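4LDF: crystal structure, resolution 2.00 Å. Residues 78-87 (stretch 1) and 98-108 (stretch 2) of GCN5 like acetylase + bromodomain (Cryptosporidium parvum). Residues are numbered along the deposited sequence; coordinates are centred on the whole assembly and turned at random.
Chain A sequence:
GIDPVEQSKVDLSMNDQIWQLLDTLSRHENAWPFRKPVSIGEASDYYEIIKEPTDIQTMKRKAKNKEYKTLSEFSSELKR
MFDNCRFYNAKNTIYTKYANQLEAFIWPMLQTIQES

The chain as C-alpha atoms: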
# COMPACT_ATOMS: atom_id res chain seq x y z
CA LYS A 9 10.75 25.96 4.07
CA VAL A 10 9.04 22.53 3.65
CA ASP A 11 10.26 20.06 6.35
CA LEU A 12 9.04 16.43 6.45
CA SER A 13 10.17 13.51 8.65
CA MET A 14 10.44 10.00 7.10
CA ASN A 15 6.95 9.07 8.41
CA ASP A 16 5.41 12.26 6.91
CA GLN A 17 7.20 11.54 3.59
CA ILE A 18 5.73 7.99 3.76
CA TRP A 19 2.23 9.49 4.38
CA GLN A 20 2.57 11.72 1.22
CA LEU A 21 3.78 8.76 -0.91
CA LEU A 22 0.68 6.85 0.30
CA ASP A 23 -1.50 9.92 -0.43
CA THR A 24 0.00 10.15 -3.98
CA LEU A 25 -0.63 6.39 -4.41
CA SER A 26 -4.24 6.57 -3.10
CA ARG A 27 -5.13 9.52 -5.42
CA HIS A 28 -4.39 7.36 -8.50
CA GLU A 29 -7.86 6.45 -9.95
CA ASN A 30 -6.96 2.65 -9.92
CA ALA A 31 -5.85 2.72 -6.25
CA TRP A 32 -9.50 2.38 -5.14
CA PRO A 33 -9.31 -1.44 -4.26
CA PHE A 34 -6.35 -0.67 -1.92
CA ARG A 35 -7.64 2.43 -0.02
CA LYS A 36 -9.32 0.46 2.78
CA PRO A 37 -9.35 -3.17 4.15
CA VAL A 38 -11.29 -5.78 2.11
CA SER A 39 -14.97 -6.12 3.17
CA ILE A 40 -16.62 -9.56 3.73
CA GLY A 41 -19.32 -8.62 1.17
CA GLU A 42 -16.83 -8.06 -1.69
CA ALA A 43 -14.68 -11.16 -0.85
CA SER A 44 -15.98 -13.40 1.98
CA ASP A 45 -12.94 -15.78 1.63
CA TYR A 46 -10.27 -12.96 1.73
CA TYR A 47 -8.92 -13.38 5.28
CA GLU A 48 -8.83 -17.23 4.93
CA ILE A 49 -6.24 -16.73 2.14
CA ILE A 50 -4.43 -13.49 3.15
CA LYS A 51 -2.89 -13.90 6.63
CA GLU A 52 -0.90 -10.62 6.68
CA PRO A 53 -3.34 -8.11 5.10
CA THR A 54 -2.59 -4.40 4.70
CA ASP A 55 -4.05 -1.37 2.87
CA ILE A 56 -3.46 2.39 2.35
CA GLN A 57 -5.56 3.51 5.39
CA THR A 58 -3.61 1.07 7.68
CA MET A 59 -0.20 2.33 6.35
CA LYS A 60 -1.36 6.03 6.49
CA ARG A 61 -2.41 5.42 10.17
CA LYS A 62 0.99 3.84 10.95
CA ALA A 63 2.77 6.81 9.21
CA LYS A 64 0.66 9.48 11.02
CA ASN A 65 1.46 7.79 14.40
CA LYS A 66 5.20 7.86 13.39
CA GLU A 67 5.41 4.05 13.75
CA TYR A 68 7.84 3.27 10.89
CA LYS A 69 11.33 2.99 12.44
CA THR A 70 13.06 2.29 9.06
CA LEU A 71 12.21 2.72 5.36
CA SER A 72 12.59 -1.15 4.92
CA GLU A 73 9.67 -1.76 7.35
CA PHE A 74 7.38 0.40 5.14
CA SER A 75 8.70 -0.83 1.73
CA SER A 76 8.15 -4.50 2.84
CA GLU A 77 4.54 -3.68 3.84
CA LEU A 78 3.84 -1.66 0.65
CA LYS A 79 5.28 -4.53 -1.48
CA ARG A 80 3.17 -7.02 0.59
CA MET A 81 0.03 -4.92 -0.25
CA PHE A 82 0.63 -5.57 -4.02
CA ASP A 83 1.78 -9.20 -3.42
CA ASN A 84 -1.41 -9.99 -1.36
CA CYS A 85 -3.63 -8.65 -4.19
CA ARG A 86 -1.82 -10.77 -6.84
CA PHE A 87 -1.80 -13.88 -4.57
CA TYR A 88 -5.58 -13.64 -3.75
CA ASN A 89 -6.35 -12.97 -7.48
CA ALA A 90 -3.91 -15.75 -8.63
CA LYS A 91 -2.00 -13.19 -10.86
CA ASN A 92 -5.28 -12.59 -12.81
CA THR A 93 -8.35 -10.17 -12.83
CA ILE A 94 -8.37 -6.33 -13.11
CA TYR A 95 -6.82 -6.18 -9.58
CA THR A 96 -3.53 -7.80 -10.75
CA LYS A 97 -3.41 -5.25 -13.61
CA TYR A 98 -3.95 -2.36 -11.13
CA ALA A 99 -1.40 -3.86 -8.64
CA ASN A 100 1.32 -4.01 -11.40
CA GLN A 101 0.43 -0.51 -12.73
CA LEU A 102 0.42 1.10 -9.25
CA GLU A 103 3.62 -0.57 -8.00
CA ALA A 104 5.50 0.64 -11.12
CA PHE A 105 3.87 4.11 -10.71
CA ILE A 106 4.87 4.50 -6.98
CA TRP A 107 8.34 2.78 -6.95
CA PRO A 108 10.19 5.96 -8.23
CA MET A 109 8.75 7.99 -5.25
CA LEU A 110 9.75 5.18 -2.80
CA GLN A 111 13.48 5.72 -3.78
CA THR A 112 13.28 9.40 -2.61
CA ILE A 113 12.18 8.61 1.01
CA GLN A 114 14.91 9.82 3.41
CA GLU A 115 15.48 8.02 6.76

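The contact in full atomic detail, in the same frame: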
# COMPACT_ATOMS: atom_id res chain seq x y z
N LEU A 78 4.39 -2.16 1.91
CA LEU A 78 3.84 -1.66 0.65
C LEU A 78 3.96 -2.73 -0.43
O LEU A 78 3.00 -2.92 -1.18
CB LEU A 78 4.50 -0.33 0.20
CG LEU A 78 4.00 0.25 -1.14
CD1 LEU A 78 2.52 0.63 -1.07
CD2 LEU A 78 4.86 1.42 -1.57
N LYS A 79 5.11 -3.44 -0.50
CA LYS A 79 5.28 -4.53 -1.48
C LYS A 79 4.27 -5.64 -1.20
O LYS A 79 3.65 -6.14 -2.14
CB LYS A 79 6.71 -5.11 -1.49
CG LYS A 79 6.94 -5.97 -2.72
CD LYS A 79 8.15 -6.86 -2.61
CE LYS A 79 8.41 -7.56 -3.93
NZ LYS A 79 7.53 -8.76 -4.11
N ARG A 80 4.12 -6.02 0.09
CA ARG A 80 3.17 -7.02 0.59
C ARG A 80 1.73 -6.63 0.17
O ARG A 80 0.97 -7.51 -0.22
CB ARG A 80 3.29 -7.17 2.13
CG ARG A 80 2.19 -8.06 2.76
CD ARG A 80 2.57 -8.74 4.08
NE ARG A 80 3.31 -7.87 5.00
CZ ARG A 80 2.75 -7.00 5.84
NH1 ARG A 80 3.51 -6.28 6.65
NH2 ARG A 80 1.43 -6.86 5.89
N MET A 81 1.37 -5.32 0.21
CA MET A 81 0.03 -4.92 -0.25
C MET A 81 -0.21 -5.40 -1.71
O MET A 81 -1.27 -5.97 -2.00
CB MET A 81 -0.17 -3.40 -0.15
CG MET A 81 -1.62 -3.00 -0.34
SD MET A 81 -1.86 -1.22 -0.42
CE MET A 81 -1.10 -0.85 -2.06
N PHE A 82 0.75 -5.17 -2.60
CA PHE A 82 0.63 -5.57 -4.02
C PHE A 82 0.72 -7.10 -4.21
O PHE A 82 -0.04 -7.67 -5.01
CB PHE A 82 1.64 -4.81 -4.87
CG PHE A 82 1.38 -3.32 -4.92
CD1 PHE A 82 0.21 -2.82 -5.48
CD2 PHE A 82 2.34 -2.42 -4.47
CE1 PHE A 82 -0.02 -1.44 -5.54
CE2 PHE A 82 2.13 -1.04 -4.57
CZ PHE A 82 0.95 -0.56 -5.10
N ASP A 83 1.59 -7.75 -3.42
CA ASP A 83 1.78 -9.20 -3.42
C ASP A 83 0.52 -9.94 -2.98
O ASP A 83 0.13 -10.90 -3.65
CB ASP A 83 3.01 -9.60 -2.58
CG ASP A 83 4.35 -9.36 -3.26
OD1 ASP A 83 4.37 -9.20 -4.51
OD2 ASP A 83 5.38 -9.37 -2.57
N ASN A 84 -0.14 -9.46 -1.91
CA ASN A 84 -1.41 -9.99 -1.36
C ASN A 84 -2.49 -9.97 -2.43
O ASN A 84 -3.16 -10.98 -2.61
CB ASN A 84 -1.89 -9.18 -0.14
CG ASN A 84 -1.14 -9.45 1.14
OD1 ASN A 84 -0.35 -10.38 1.24
ND2 ASN A 84 -1.41 -8.65 2.16
N CYS A 85 -2.64 -8.83 -3.14
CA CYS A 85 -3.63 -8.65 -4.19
C CYS A 85 -3.47 -9.70 -5.27
O CYS A 85 -4.44 -10.42 -5.58
CB CYS A 85 -3.57 -7.24 -4.79
SG CYS A 85 -4.89 -6.89 -5.99
N ARG A 86 -2.21 -9.83 -5.79
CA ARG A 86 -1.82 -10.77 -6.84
C ARG A 86 -1.93 -12.22 -6.39
O ARG A 86 -2.30 -13.06 -7.20
CB ARG A 86 -0.44 -10.43 -7.42
CG ARG A 86 -0.44 -9.13 -8.28
CD ARG A 86 0.89 -8.87 -8.97
NE ARG A 86 1.94 -8.61 -8.00
CZ ARG A 86 2.51 -7.43 -7.77
NH1 ARG A 86 2.19 -6.38 -8.52
NH2 ARG A 86 3.42 -7.30 -6.82
N PHE A 87 -1.66 -12.52 -5.10
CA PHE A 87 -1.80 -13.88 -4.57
C PHE A 87 -3.29 -14.24 -4.51
O PHE A 87 -3.69 -15.28 -5.06
CB PHE A 87 -1.14 -14.02 -3.20
CG PHE A 87 -1.19 -15.40 -2.60
CD1 PHE A 87 -0.10 -16.25 -2.68
CD2 PHE A 87 -2.31 -15.84 -1.89
CE1 PHE A 87 -0.13 -17.53 -2.10
CE2 PHE A 87 -2.35 -17.12 -1.33
CZ PHE A 87 -1.26 -17.95 -1.42
N TYR A 98 -4.08 -3.59 -11.92
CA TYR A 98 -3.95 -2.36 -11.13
C TYR A 98 -2.70 -2.47 -10.25
O TYR A 98 -1.88 -1.55 -10.25
CB TYR A 98 -5.18 -2.09 -10.26
CG TYR A 98 -6.51 -1.89 -10.96
CD1 TYR A 98 -6.57 -1.41 -12.26
CD2 TYR A 98 -7.71 -2.10 -10.28
CE1 TYR A 98 -7.79 -1.20 -12.90
CE2 TYR A 98 -8.94 -1.87 -10.90
CZ TYR A 98 -8.98 -1.41 -12.21
OH TYR A 98 -10.19 -1.21 -12.84
N ALA A 99 -2.54 -3.60 -9.52
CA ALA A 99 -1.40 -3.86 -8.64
C ALA A 99 -0.06 -3.63 -9.32
O ALA A 99 0.82 -3.03 -8.71
CB ALA A 99 -1.47 -5.27 -8.07
N ASN A 100 0.11 -4.13 -10.57
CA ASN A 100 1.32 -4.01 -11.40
C ASN A 100 1.53 -2.55 -11.84
O ASN A 100 2.63 -2.01 -11.70
CB ASN A 100 1.21 -4.95 -12.65
CG ASN A 100 1.41 -6.43 -12.34
OD1 ASN A 100 1.84 -6.80 -11.26
ND2 ASN A 100 1.14 -7.30 -13.29
N GLN A 101 0.45 -1.91 -12.31
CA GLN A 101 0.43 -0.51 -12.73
C GLN A 101 0.80 0.41 -11.57
O GLN A 101 1.69 1.24 -11.74
CB GLN A 101 -0.96 -0.14 -13.30
CG GLN A 101 -1.04 1.34 -13.72
CD GLN A 101 -2.43 1.78 -14.05
OE1 GLN A 101 -3.40 1.42 -13.39
NE2 GLN A 101 -2.54 2.64 -15.06
N LEU A 102 0.18 0.22 -10.39
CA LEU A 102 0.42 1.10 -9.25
C LEU A 102 1.77 0.93 -8.61
O LEU A 102 2.32 1.90 -8.14
CB LEU A 102 -0.70 1.02 -8.20
CG LEU A 102 -2.15 1.24 -8.66
CD1 LEU A 102 -3.10 0.60 -7.71
CD2 LEU A 102 -2.47 2.67 -8.79
N GLU A 103 2.30 -0.31 -8.58
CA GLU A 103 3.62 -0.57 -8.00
C GLU A 103 4.69 0.11 -8.84
O GLU A 103 5.54 0.80 -8.28
CB GLU A 103 3.87 -2.08 -7.88
CG GLU A 103 5.07 -2.42 -7.01
CD GLU A 103 5.38 -3.90 -6.91
OE1 GLU A 103 6.57 -4.27 -6.98
OE2 GLU A 103 4.42 -4.70 -6.84
N ALA A 104 4.59 0.00 -10.18
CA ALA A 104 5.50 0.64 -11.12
C ALA A 104 5.37 2.16 -11.02
O ALA A 104 6.38 2.85 -11.09
CB ALA A 104 5.19 0.19 -12.55
N PHE A 105 4.14 2.67 -10.84
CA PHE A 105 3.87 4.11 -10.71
C PHE A 105 4.52 4.71 -9.44
O PHE A 105 5.11 5.78 -9.53
CB PHE A 105 2.34 4.37 -10.73
CG PHE A 105 1.88 5.70 -10.18
CD1 PHE A 105 1.89 6.85 -10.96
CD2 PHE A 105 1.39 5.80 -8.87
CE1 PHE A 105 1.46 8.08 -10.45
CE2 PHE A 105 0.93 7.02 -8.37
CZ PHE A 105 0.99 8.16 -9.15
N ILE A 106 4.39 4.02 -8.29
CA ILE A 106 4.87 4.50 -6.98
C ILE A 106 6.33 4.21 -6.60
O ILE A 106 6.89 4.92 -5.75
CB ILE A 106 3.87 4.17 -5.82
CG1 ILE A 106 3.90 5.22 -4.68
CG2 ILE A 106 4.08 2.74 -5.29
CD1 ILE A 106 3.44 6.66 -5.05
N TRP A 107 6.94 3.17 -7.21
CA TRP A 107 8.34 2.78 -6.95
C TRP A 107 9.35 3.93 -7.12
O TRP A 107 10.20 4.07 -6.23
CB TRP A 107 8.75 1.47 -7.66
CG TRP A 107 9.19 0.39 -6.71
CD1 TRP A 107 10.41 -0.22 -6.66
CD2 TRP A 107 8.39 -0.23 -5.68
NE1 TRP A 107 10.44 -1.14 -5.63
CE2 TRP A 107 9.21 -1.18 -5.03
CE3 TRP A 107 7.08 -0.03 -5.20
CZ2 TRP A 107 8.76 -1.93 -3.92
CZ3 TRP A 107 6.62 -0.81 -4.16
CH2 TRP A 107 7.46 -1.75 -3.53
N PRO A 108 9.26 4.81 -8.17
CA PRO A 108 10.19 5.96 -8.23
C PRO A 108 10.13 6.85 -6.98
O PRO A 108 11.18 7.26 -6.50
CB PRO A 108 9.68 6.74 -9.45
CG PRO A 108 9.02 5.75 -10.30
CD PRO A 108 8.37 4.79 -9.34

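The strongest polar link between the two helical stretches is the salt bridge between Arg86 and Glu103. Arg86 NH2 donates to Glu103 OE2 at 2.8 Å with an N-H...acceptor angle of 163°, and the carboxylate oxygen lies at the edge of the guanidinium, near its plane, where the N-H groups point. Arg86 NH1 adds a weak hydrogen bond to the same Glu103 OE2 at 3.3 Å, so the two terminal nitrogens converge on one oxygen. Arg86 NH1 also donates to Asn100 OD1 at 2.8 Å, but the angle of 128° makes this bond weak despite its short length. Although the CA-to-CB bond of Asn100 points away from the first helix, its amide end comes nearer and meets the arginine.

The guanidinium is also held from within its own helix. Arg86 NH2 forms a salt bridge with Asp83 OD1 at 3.1 Å, and the other carboxylate oxygen of this residue, Asp83 OD2, pairs with Lys79 NZ at 2.7 Å. A charged network thus runs along the first helix from Lys79 through Asp83 to Arg86 and crosses to Glu103, with Arg86 NH2 bonded to both carboxylates.

Beside this network, the helices run nearly antiparallel, with 164° between their N-to-C directions and a closest axial approach of 9.5 Å. They come closest in backbone register at Phe82 and Ala99, whose CA atoms are 5.3 Å apart. The small methyl side chain of Ala99 points toward the first helix, and Phe82 CD1 approaches Ala99 CB at 3.9 Å and the backbone Ala99 O at 3.3 Å.

Phe82 is the center of the apolar packing and has the largest area covered by the opposing stretch. Glu103 CB sits over the face of the Phe82 ring, 4.0 Å from the ring centroid and 19° off the normal, in a CH-pi contact. Glu103 therefore serves both parts of the contact: its aliphatic portion covers the aromatic ring while its carboxylate reaches Arg86. Phe82 CE1 also packs against Leu102 CB at 3.7 Å, and Phe82 CE2 lies 4.3 Å from Ile106 CG2. Toward the C-terminal end of the first stretch, Cys85 SG makes a looser contact with Ala99 CB at 4.3 Å.

At the other end, Leu78 CD2 packs 4.0 Å from Ile106 CG2 and 3.8 Å from Trp107 CZ3. The CA-to-CB bond of Trp107 points sideways, but the end of its side chain comes nearer, bringing Trp107 CH2 within 4.0 Å of Lys79 CB, which lies at the ring edge. The contact buries 509 Å² in total, counting both sides.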